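Local coordinates for MutT related protein (Methanosarcina mazei, PDB 3GRN), which probably acts as a hydrolase of the Nudix (MutT-like) family, which typically cleaves nucleoside diphosphates linked to another moiety, at residues Ile9-Ala13 against Leu51-Val55; Leu23-Arg27 against Lys37-Pro41. Numbering follows the deposited sequence.

Both contacts are largely buried and meet on one mixed sheet, in which strands 7-16 and 38-44 are neighbours; their centres lie about 15 Å apart. Contact 1 lays helix 51-63 on a face of strand 7-16 and is purely apolar, with no hydrogen bond between its segments. Contact 2 joins strands 22-27 and 38-44 edge to edge, so backbone hydrogen bonds lead, supplemented by a salt bridge and a CH-pi contact of Arg26 on Trp38 toward the partly exposed end of the hairpin. The two touch directly: Ala13 N lies 2.9 Å from Pro41 O, a probable hydrogen bond, and Tyr12 CE1 packs 3.5 Å from Asp39 OD1.

Contact 1. Residues Ile9-Ala13 against Leu51-Val55; sequences ISVYA and LKEGV
The helix of the Nudix box, whose sequence pattern spans residues 43-64, begins here and packs its first turn on a central strand of the sheet. Ile9-Ala13 is extended, with phi from -102° to -131° and psi from 132° to 162°; Leu51-Val55 is helical, closed by Val55 N to Leu51 O at 2.9 Å. The short axes approach to 8.1 Å and cross at -59°, and the nearest CA atoms are those of Val11 and Val55, 5.6 Å apart. Strand alternation turns Ile9, Val11 and Ala13 toward the helix, while Ser10 and Tyr12 point away; on that other side the Tyr12 ring meets Phe126 of helix 124-137 edge-to-face. Val11 (m) is the central residue. Its CG2 sits 3.6 Å from Val55 N, 3.8 Å from Val55 CB and 3.8 Å from Gly54 C, while its CG1 lies 4.0 Å from Leu51 CD2. At Gly54, which has no side chain, Val11 CG2 packs directly on the helix backbone. Leu51 starts sideways, but its m,t rotamer brings CD2 to 3.9 Å from Ile9 CG2, at the more open end. At the other end Val55 (p) sets CG2 3.9 Å from Ala13 CB and 3.7 Å from Tyr12 O; Met67 covers both Ala13 and Val55. No hydrogen bond crosses the interface, because the strand's backbone partners lie within the sheet: Val11 bonds to Gly43, and Ser10 to Ile86 and Ile88. Such apolar seating of the Nudix-box helix against a mixed sheet is characteristic of the Nudix fold.

Contact 2. Residues Leu23-Arg27 against Lys37-Pro41; sequences LLLRR and KWDLP
Antiparallel pairing joins strand 22-27 to the start of strand 38-44, the two arms of a beta hairpin. Lys37, just ahead of the second strand, accepts Arg27 N at its O (2.8 Å). Trp38 (chi1 m, chi2 91°) forms a non-hydrogen-bonded pair with Arg26, CA-CA 4.2 Å. Arg26 CB lies 3.7 Å from the centroid of the indole six-membered ring, only 5° off its normal, a CH-pi contact over the face; Leu24 CB comes within 3.8 Å of Trp38 CE3. Beyond the ring, the Arg26 guanidinium forms salt bridges with Glu107 and Glu29. Asp39 makes the hydrogen-bonded pair with Leu25, CA-CA 5.3 Å: Leu25 N donates to Asp39 O at 2.9 Å and Asp39 N to Leu25 O at 2.7 Å. Its t side chain lies on the sheet face that also carries Leu25, and OD2 forms a 3.0 Å salt bridge with Arg27 NH1, while OD1 receives a weak bond from Leu40 N (2.9 Å). Leu40 (m,t) sends CD2 to 3.5 Å from Leu24 CD2, beside Phe126 and Phe130 of helix 124-137. Pro41, at phi -61°, places CG 4.0 Å from both Leu23 CD2 and Leu25 CD1, beneath the Nudix-box helix 51-63. This hairpin, leading directly into the Nudix box, belongs to the mixed beta-sheet core of the Nudix fold.

Contact 1. Residues Ile9-Ala13 against Leu51-Val55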
loop_
_atom_site.group_PDB
_atom_site.type_symbol
_atom_site.label_atom_id
_atom_site.label_comp_id
_atom_site.label_asym_id
_atom_site.label_seq_id
_atom_site.Cartn_x
_atom_site.Cartn_y
_atom_site.Cartn_z
ATOM N N ILE A 9 8.763 7.163 10.391
ATOM C CA ILE A 9 8.777 5.973 11.256
ATOM C C ILE A 9 8.171 4.806 10.466
ATOM O O ILE A 9 7.093 4.933 9.850
ATOM C CB ILE A 9 7.967 6.192 12.593
ATOM C CG1 ILE A 9 8.412 7.465 13.327
ATOM C CG2 ILE A 9 8.043 4.932 13.517
ATOM C CD1 ILE A 9 9.887 7.483 13.728
ATOM N N SER A 10 8.867 3.677 10.489
ATOM C CA SER A 10 8.371 2.454 9.884
ATOM C C SER A 10 8.396 1.350 10.914
ATOM O O SER A 10 9.044 1.485 11.959
ATOM C CB SER A 10 9.190 2.054 8.656
ATOM O OG SER A 10 8.991 2.981 7.597
ATOM N N VAL A 11 7.642 0.289 10.648
ATOM C CA VAL A 11 7.640 -0.904 11.499
ATOM C C VAL A 11 7.819 -2.182 10.671
ATOM O O VAL A 11 7.286 -2.303 9.565
ATOM C CB VAL A 11 6.354 -0.985 12.356
ATOM C CG1 VAL A 11 6.361 0.080 13.445
ATOM C CG2 VAL A 11 5.097 -0.802 11.478
ATOM N N TYR A 12 8.590 -3.120 11.199
ATOM C CA TYR A 12 8.786 -4.443 10.564
ATOM C C TYR A 12 8.459 -5.581 11.524
ATOM O O TYR A 12 8.502 -5.401 12.754
ATOM C CB TYR A 12 10.198 -4.578 10.006
ATOM C CG TYR A 12 10.439 -3.571 8.903
ATOM C CD1 TYR A 12 9.976 -3.822 7.607
ATOM C CD2 TYR A 12 11.054 -2.351 9.157
ATOM C CE1 TYR A 12 10.157 -2.904 6.565
ATOM C CE2 TYR A 12 11.224 -1.401 8.105
ATOM C CZ TYR A 12 10.756 -1.697 6.821
ATOM O OH TYR A 12 10.918 -0.809 5.772
ATOM N N ALA A 13 8.112 -6.753 10.955
ATOM C CA ALA A 13 7.806 -7.936 11.788
ATOM C C ALA A 13 8.750 -9.079 11.502
ATOM O O ALA A 13 9.043 -9.363 10.340
ATOM C CB ALA A 13 6.387 -8.398 11.559
ATOM N N LEU A 51 2.362 2.045 17.130
ATOM C CA LEU A 51 3.319 1.173 16.399
ATOM C C LEU A 51 2.767 -0.258 16.234
ATOM O O LEU A 51 2.829 -0.833 15.134
ATOM C CB LEU A 51 4.691 1.102 17.100
ATOM C CG LEU A 51 5.436 2.416 17.250
ATOM C CD1 LEU A 51 6.793 2.132 17.892
ATOM C CD2 LEU A 51 5.579 3.148 15.909
ATOM N N LYS A 52 2.193 -0.816 17.294
ATOM C CA LYS A 52 1.677 -2.183 17.251
ATOM C C LYS A 52 0.462 -2.330 16.322
ATOM O O LYS A 52 0.309 -3.369 15.676
ATOM C CB LYS A 52 1.367 -2.700 18.660
ATOM C CG LYS A 52 2.641 -3.229 19.371
ATOM C CD LYS A 52 2.332 -4.114 20.583
ATOM C CE LYS A 52 3.612 -4.583 21.234
ATOM N NZ LYS A 52 3.384 -5.768 22.127
ATOM N N GLU A 53 -0.362 -1.283 16.230
ATOM C CA GLU A 53 -1.487 -1.266 15.275
ATOM C C GLU A 53 -0.910 -1.251 13.869
ATOM O O GLU A 53 -1.372 -1.976 12.990
ATOM C CB GLU A 53 -2.377 -0.032 15.466
ATOM C CG GLU A 53 -3.438 -0.144 16.563
ATOM C CD GLU A 53 -4.022 1.216 17.029
ATOM O OE1 GLU A 53 -3.601 2.302 16.546
ATOM O OE2 GLU A 53 -4.921 1.191 17.901
ATOM N N GLY A 54 0.106 -0.409 13.665
ATOM C CA GLY A 54 0.790 -0.317 12.387
ATOM C C GLY A 54 1.380 -1.626 11.899
ATOM O O GLY A 54 1.200 -2.003 10.744
ATOM N N VAL A 55 2.083 -2.325 12.778
ATOM C CA VAL A 55 2.756 -3.530 12.301
ATOM C C VAL A 55 1.731 -4.633 11.993
ATOM O O VAL A 55 1.883 -5.317 10.981
ATOM C CB VAL A 55 3.941 -3.951 13.214
ATOM C CG1 VAL A 55 3.448 -4.447 14.533
ATOM C CG2 VAL A 55 4.882 -4.909 12.490
#

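Contact 2. Residues Leu23-Arg27 against Lys37-Pro41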
loop_
_atom_site.group_PDB
_atom_site.type_symbol
_atom_site.label_atom_id
_atom_site.label_comp_id
_atom_site.label_asym_id
_atom_site.label_seq_id
_atom_site.Cartn_x
_atom_site.Cartn_y
_atom_site.Cartn_z
ATOM N N LEU A 23 10.323 -15.018 7.664
ATOM C CA LEU A 23 9.608 -14.629 6.452
ATOM C C LEU A 23 10.235 -13.395 5.821
ATOM O O LEU A 23 10.245 -12.308 6.429
ATOM C CB LEU A 23 8.125 -14.361 6.767
ATOM C CG LEU A 23 7.248 -13.956 5.567
ATOM C CD1 LEU A 23 7.302 -14.937 4.395
ATOM C CD2 LEU A 23 5.799 -13.664 5.998
ATOM N N LEU A 24 10.748 -13.562 4.598
ATOM C CA LEU A 24 11.199 -12.424 3.792
ATOM C C LEU A 24 10.329 -12.281 2.544
ATOM O O LEU A 24 9.793 -13.266 2.037
ATOM C CB LEU A 24 12.670 -12.541 3.386
ATOM C CG LEU A 24 13.679 -12.866 4.473
ATOM C CD1 LEU A 24 15.080 -12.806 3.882
ATOM C CD2 LEU A 24 13.556 -11.919 5.630
ATOM N N LEU A 25 10.204 -11.055 2.057
ATOM C CA LEU A 25 9.372 -10.759 0.896
ATOM C C LEU A 25 10.207 -9.974 -0.097
ATOM O O LEU A 25 10.964 -9.098 0.305
ATOM C CB LEU A 25 8.214 -9.865 1.329
ATOM C CG LEU A 25 7.374 -10.302 2.525
ATOM C CD1 LEU A 25 6.309 -9.210 2.797
ATOM C CD2 LEU A 25 6.723 -11.611 2.224
ATOM N N ARG A 26 10.055 -10.262 -1.387
ATOM C CA ARG A 26 10.765 -9.480 -2.404
ATOM C C ARG A 26 9.868 -8.418 -2.992
ATOM O O ARG A 26 8.794 -8.738 -3.467
ATOM C CB ARG A 26 11.328 -10.379 -3.500
ATOM C CG ARG A 26 12.205 -9.596 -4.465
ATOM C CD ARG A 26 13.126 -10.471 -5.262
ATOM N NE ARG A 26 12.511 -10.944 -6.489
ATOM C CZ ARG A 26 12.439 -10.258 -7.634
ATOM N NH1 ARG A 26 11.853 -10.813 -8.684
ATOM N NH2 ARG A 26 12.921 -9.020 -7.745
ATOM N N ARG A 27 10.332 -7.172 -3.006
ATOM C CA ARG A 27 9.544 -6.012 -3.386
ATOM C C ARG A 27 9.292 -5.970 -4.897
ATOM O O ARG A 27 10.136 -6.415 -5.665
ATOM C CB ARG A 27 10.253 -4.732 -2.960
ATOM C CG ARG A 27 10.432 -4.584 -1.454
ATOM C CD ARG A 27 11.289 -3.357 -1.077
ATOM N NE ARG A 27 10.670 -2.077 -1.440
ATOM C CZ ARG A 27 9.731 -1.452 -0.728
ATOM N NH1 ARG A 27 9.279 -1.980 0.403
ATOM N NH2 ARG A 27 9.227 -0.299 -1.153
ATOM N N LYS A 37 14.056 -5.499 -4.356
ATOM C CA LYS A 37 14.919 -6.052 -3.296
ATOM C C LYS A 37 14.138 -6.853 -2.229
ATOM O O LYS A 37 12.944 -6.625 -2.042
ATOM C CB LYS A 37 15.738 -4.937 -2.635
ATOM C CG LYS A 37 16.717 -4.228 -3.582
ATOM C CD LYS A 37 17.839 -3.519 -2.822
ATOM C CE LYS A 37 18.931 -2.980 -3.764
ATOM N NZ LYS A 37 18.459 -1.904 -4.709
ATOM N N TRP A 38 14.819 -7.773 -1.546
ATOM C CA TRP A 38 14.252 -8.485 -0.375
ATOM C C TRP A 38 14.026 -7.540 0.837
ATOM O O TRP A 38 14.769 -6.582 1.016
ATOM C CB TRP A 38 15.118 -9.690 0.003
ATOM C CG TRP A 38 15.068 -10.743 -1.042
ATOM C CD1 TRP A 38 15.917 -10.884 -2.113
ATOM C CD2 TRP A 38 14.090 -11.778 -1.167
ATOM N NE1 TRP A 38 15.534 -11.958 -2.882
ATOM C CE2 TRP A 38 14.415 -12.525 -2.327
ATOM C CE3 TRP A 38 12.969 -12.157 -0.412
ATOM C CZ2 TRP A 38 13.664 -13.627 -2.741
ATOM C CZ3 TRP A 38 12.226 -13.254 -0.827
ATOM C CH2 TRP A 38 12.577 -13.973 -1.981
ATOM N N ASP A 39 12.981 -7.813 1.634
ATOM C CA ASP A 39 12.515 -6.940 2.706
ATOM C C ASP A 39 11.848 -7.793 3.805
ATOM O O ASP A 39 11.535 -8.965 3.580
ATOM C CB ASP A 39 11.506 -5.937 2.115
ATOM C CG ASP A 39 11.460 -4.612 2.867
ATOM O OD1 ASP A 39 11.940 -4.542 4.008
ATOM O OD2 ASP A 39 10.931 -3.620 2.317
ATOM N N LEU A 40 11.599 -7.206 4.969
ATOM C CA LEU A 40 10.770 -7.847 5.977
ATOM C C LEU A 40 9.361 -7.335 5.755
ATOM O O LEU A 40 9.188 -6.221 5.200
ATOM C CB LEU A 40 11.222 -7.474 7.392
ATOM C CG LEU A 40 12.539 -8.022 7.942
ATOM C CD1 LEU A 40 12.783 -7.463 9.329
ATOM C CD2 LEU A 40 12.473 -9.544 8.031
ATOM N N PRO A 41 8.347 -8.087 6.237
ATOM C CA PRO A 41 6.984 -7.538 6.256
ATOM C C PRO A 41 6.939 -6.292 7.123
ATOM O O PRO A 41 7.562 -6.270 8.170
ATOM C CB PRO A 41 6.167 -8.646 6.928
ATOM C CG PRO A 41 6.951 -9.863 6.731
ATOM C CD PRO A 41 8.380 -9.467 6.757
#